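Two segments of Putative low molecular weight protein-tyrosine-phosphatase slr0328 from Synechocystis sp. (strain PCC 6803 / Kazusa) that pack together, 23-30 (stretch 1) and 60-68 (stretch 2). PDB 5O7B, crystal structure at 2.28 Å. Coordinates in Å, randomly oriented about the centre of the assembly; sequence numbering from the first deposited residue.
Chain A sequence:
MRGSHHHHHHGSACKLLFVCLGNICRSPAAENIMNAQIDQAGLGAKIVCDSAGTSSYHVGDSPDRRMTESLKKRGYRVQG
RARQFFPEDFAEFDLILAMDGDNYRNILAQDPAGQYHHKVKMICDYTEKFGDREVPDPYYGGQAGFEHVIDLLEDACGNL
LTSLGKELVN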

# COMPACT_ATOMS: atom_id res chain seq x y z
N ASN A 23 -2.46 7.99 1.67
CA ASN A 23 -3.30 7.19 0.77
C ASN A 23 -3.21 7.68 -0.68
O ASN A 23 -4.22 7.81 -1.38
CB ASN A 23 -4.76 7.15 1.25
CG ASN A 23 -5.63 6.14 0.48
OD1 ASN A 23 -6.81 6.39 0.22
ND2 ASN A 23 -5.05 5.01 0.12
N ILE A 24 -1.99 7.97 -1.14
CA ILE A 24 -1.77 8.30 -2.55
C ILE A 24 -0.61 7.54 -3.17
O ILE A 24 -0.54 7.44 -4.41
CB ILE A 24 -1.58 9.82 -2.77
CG1 ILE A 24 -0.41 10.37 -1.95
CG2 ILE A 24 -2.87 10.59 -2.50
CD1 ILE A 24 0.17 11.64 -2.53
N CYS A 25 0.33 6.98 -2.40
CA CYS A 25 1.44 6.21 -2.98
C CYS A 25 1.34 4.74 -2.59
O CYS A 25 0.96 3.91 -3.42
CB CYS A 25 2.80 6.79 -2.54
SG CYS A 25 3.16 8.49 -3.05
N ARG A 26 1.62 4.40 -1.33
CA ARG A 26 1.89 3.02 -0.93
C ARG A 26 0.63 2.17 -0.84
O ARG A 26 0.53 1.13 -1.51
CB ARG A 26 2.63 3.01 0.40
CG ARG A 26 4.09 3.42 0.28
CD ARG A 26 4.68 3.62 1.65
NE ARG A 26 4.06 4.74 2.33
CZ ARG A 26 4.37 5.12 3.57
NH1 ARG A 26 3.77 6.16 4.11
NH2 ARG A 26 5.30 4.46 4.24
N SER A 27 -0.32 2.55 0.01
CA SER A 27 -1.50 1.72 0.20
C SER A 27 -2.38 1.63 -1.05
O SER A 27 -3.02 0.58 -1.26
CB SER A 27 -2.33 2.20 1.40
OG SER A 27 -2.99 3.42 1.16
N PRO A 28 -2.47 2.67 -1.90
CA PRO A 28 -3.13 2.46 -3.20
C PRO A 28 -2.46 1.39 -4.04
O PRO A 28 -3.14 0.65 -4.75
CB PRO A 28 -3.05 3.84 -3.87
CG PRO A 28 -2.95 4.78 -2.75
CD PRO A 28 -2.15 4.09 -1.69
N ALA A 29 -1.13 1.31 -3.99
CA ALA A 29 -0.44 0.23 -4.68
C ALA A 29 -0.76 -1.11 -4.03
O ALA A 29 -1.05 -2.09 -4.73
CB ALA A 29 1.07 0.48 -4.70
N ALA A 30 -0.72 -1.17 -2.69
CA ALA A 30 -1.05 -2.40 -1.99
C ALA A 30 -2.43 -2.90 -2.36
O ALA A 30 -2.64 -4.11 -2.55
CB ALA A 30 -0.95 -2.19 -0.48
N GLY A 60 -9.58 12.90 -1.66
CA GLY A 60 -10.11 13.28 -2.95
C GLY A 60 -9.12 13.20 -4.10
O GLY A 60 -9.55 13.19 -5.26
N ASP A 61 -7.82 13.16 -3.82
CA ASP A 61 -6.80 13.12 -4.86
C ASP A 61 -6.74 11.74 -5.50
O ASP A 61 -7.03 10.72 -4.87
CB ASP A 61 -5.41 13.45 -4.29
CG ASP A 61 -5.24 14.92 -3.90
OD1 ASP A 61 -6.20 15.70 -4.09
OD2 ASP A 61 -4.14 15.29 -3.39
N SER A 62 -6.36 11.70 -6.78
CA SER A 62 -5.98 10.45 -7.42
C SER A 62 -4.63 9.98 -6.86
O SER A 62 -3.90 10.76 -6.24
CB SER A 62 -5.87 10.63 -8.94
OG SER A 62 -7.08 11.12 -9.51
N PRO A 63 -4.29 8.71 -7.05
CA PRO A 63 -2.97 8.24 -6.61
C PRO A 63 -1.86 8.99 -7.32
O PRO A 63 -2.03 9.49 -8.43
CB PRO A 63 -2.96 6.75 -6.99
CG PRO A 63 -4.39 6.37 -7.01
CD PRO A 63 -5.14 7.59 -7.50
N ASP A 64 -0.71 9.08 -6.65
CA ASP A 64 0.42 9.83 -7.17
C ASP A 64 0.72 9.42 -8.61
O ASP A 64 0.82 8.23 -8.92
CB ASP A 64 1.64 9.63 -6.28
CG ASP A 64 2.81 10.48 -6.72
OD1 ASP A 64 3.48 10.10 -7.70
OD2 ASP A 64 3.07 11.52 -6.08
N ARG A 65 0.87 10.42 -9.48
CA ARG A 65 1.07 10.21 -10.90
C ARG A 65 2.23 9.27 -11.19
O ARG A 65 2.19 8.51 -12.16
CB ARG A 65 1.31 11.55 -11.60
CG ARG A 65 0.09 12.48 -11.58
N ARG A 66 3.28 9.33 -10.37
CA ARG A 66 4.43 8.45 -10.58
C ARG A 66 4.09 7.01 -10.24
O ARG A 66 4.56 6.09 -10.91
CB ARG A 66 5.61 8.93 -9.74
CG ARG A 66 6.13 10.30 -10.13
CD ARG A 66 7.09 10.84 -9.09
NE ARG A 66 6.39 11.25 -7.87
CZ ARG A 66 7.00 11.59 -6.74
NH1 ARG A 66 8.32 11.59 -6.66
NH2 ARG A 66 6.27 11.93 -5.69
N MET A 67 3.28 6.79 -9.20
CA MET A 67 2.97 5.43 -8.79
C MET A 67 2.01 4.76 -9.76
O MET A 67 2.10 3.55 -10.00
CB MET A 67 2.40 5.41 -7.37
CG MET A 67 2.00 4.03 -6.87
SD MET A 67 3.33 2.80 -6.83
CE MET A 67 4.04 3.14 -5.23
N THR A 68 1.08 5.52 -10.34
CA THR A 68 0.23 4.94 -11.38
C THR A 68 1.05 4.57 -12.60
O THR A 68 0.83 3.51 -13.21
CB THR A 68 -0.90 5.91 -11.77
OG1 THR A 68 -0.34 7.07 -12.39
CG2 THR A 68 -1.73 6.32 -10.56

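The two stretches meet where each turns from loop into helix. Their backbones come closest at Ile24 and Pro63, whose CA atoms lie 4.2 Å apart. One hydrogen bond joins them: Asp64 N donates to Ile24 O at 2.8 Å, with a nearly straight angle of 166°. Proline has no amide hydrogen to give, so Pro63 cannot donate here; its CA sits 3.4 Å from Ile24 O.

Ile24 is covered most by the other stretch. With chi1 p and chi2 t, its CG2 lies 3.9 Å from Ser62 O and 4.2 Å from Asp61 CB. These are van der Waals contacts. Ser62 points its CA-to-CB bond away, and its backbone oxygen makes the approach.

Asp64 points toward stretch 1, and its CB touches Cys25 SG at 3.7 Å. Cys25 is m at chi1. The carboxylate of Asp64, at chi1 t, is engaged within its own stretch. Asp64 OD1 accepts from Arg66 N at 2.8 Å, capping the helix start, where backbone amides lack carbonyl partners. Arg66 folds back, m at chi1, t at chi2 and m at chi3. This brings its NE to 3.1 Å from Asp64 OD1, a salt bridge, and its NH2 to 3.2 Å from Asp64 OD2. Both carboxylate oxygens are thus used.

Met67 also points toward stretch 1. Its t, p, p rotamer leaves Met67 CE 4.0 Å from Ala29 CB. Met67 CG lies 3.6 Å from Cys25 O, and Met67 SD lies 3.9 Å from Ala29 CB. The small methyl of Ala29 meets the sulfur in an apolar contact. Cys25 O also accepts a weak bond from Ala29 N at 3.4 Å. Nearby, Pro28 CB and Pro63 CG meet at 4.2 Å, joining two apolar rings.

Asn23, at chi1 t, sends ND2 to Ser27 OG at 2.8 Å, bracing the loop against the helix.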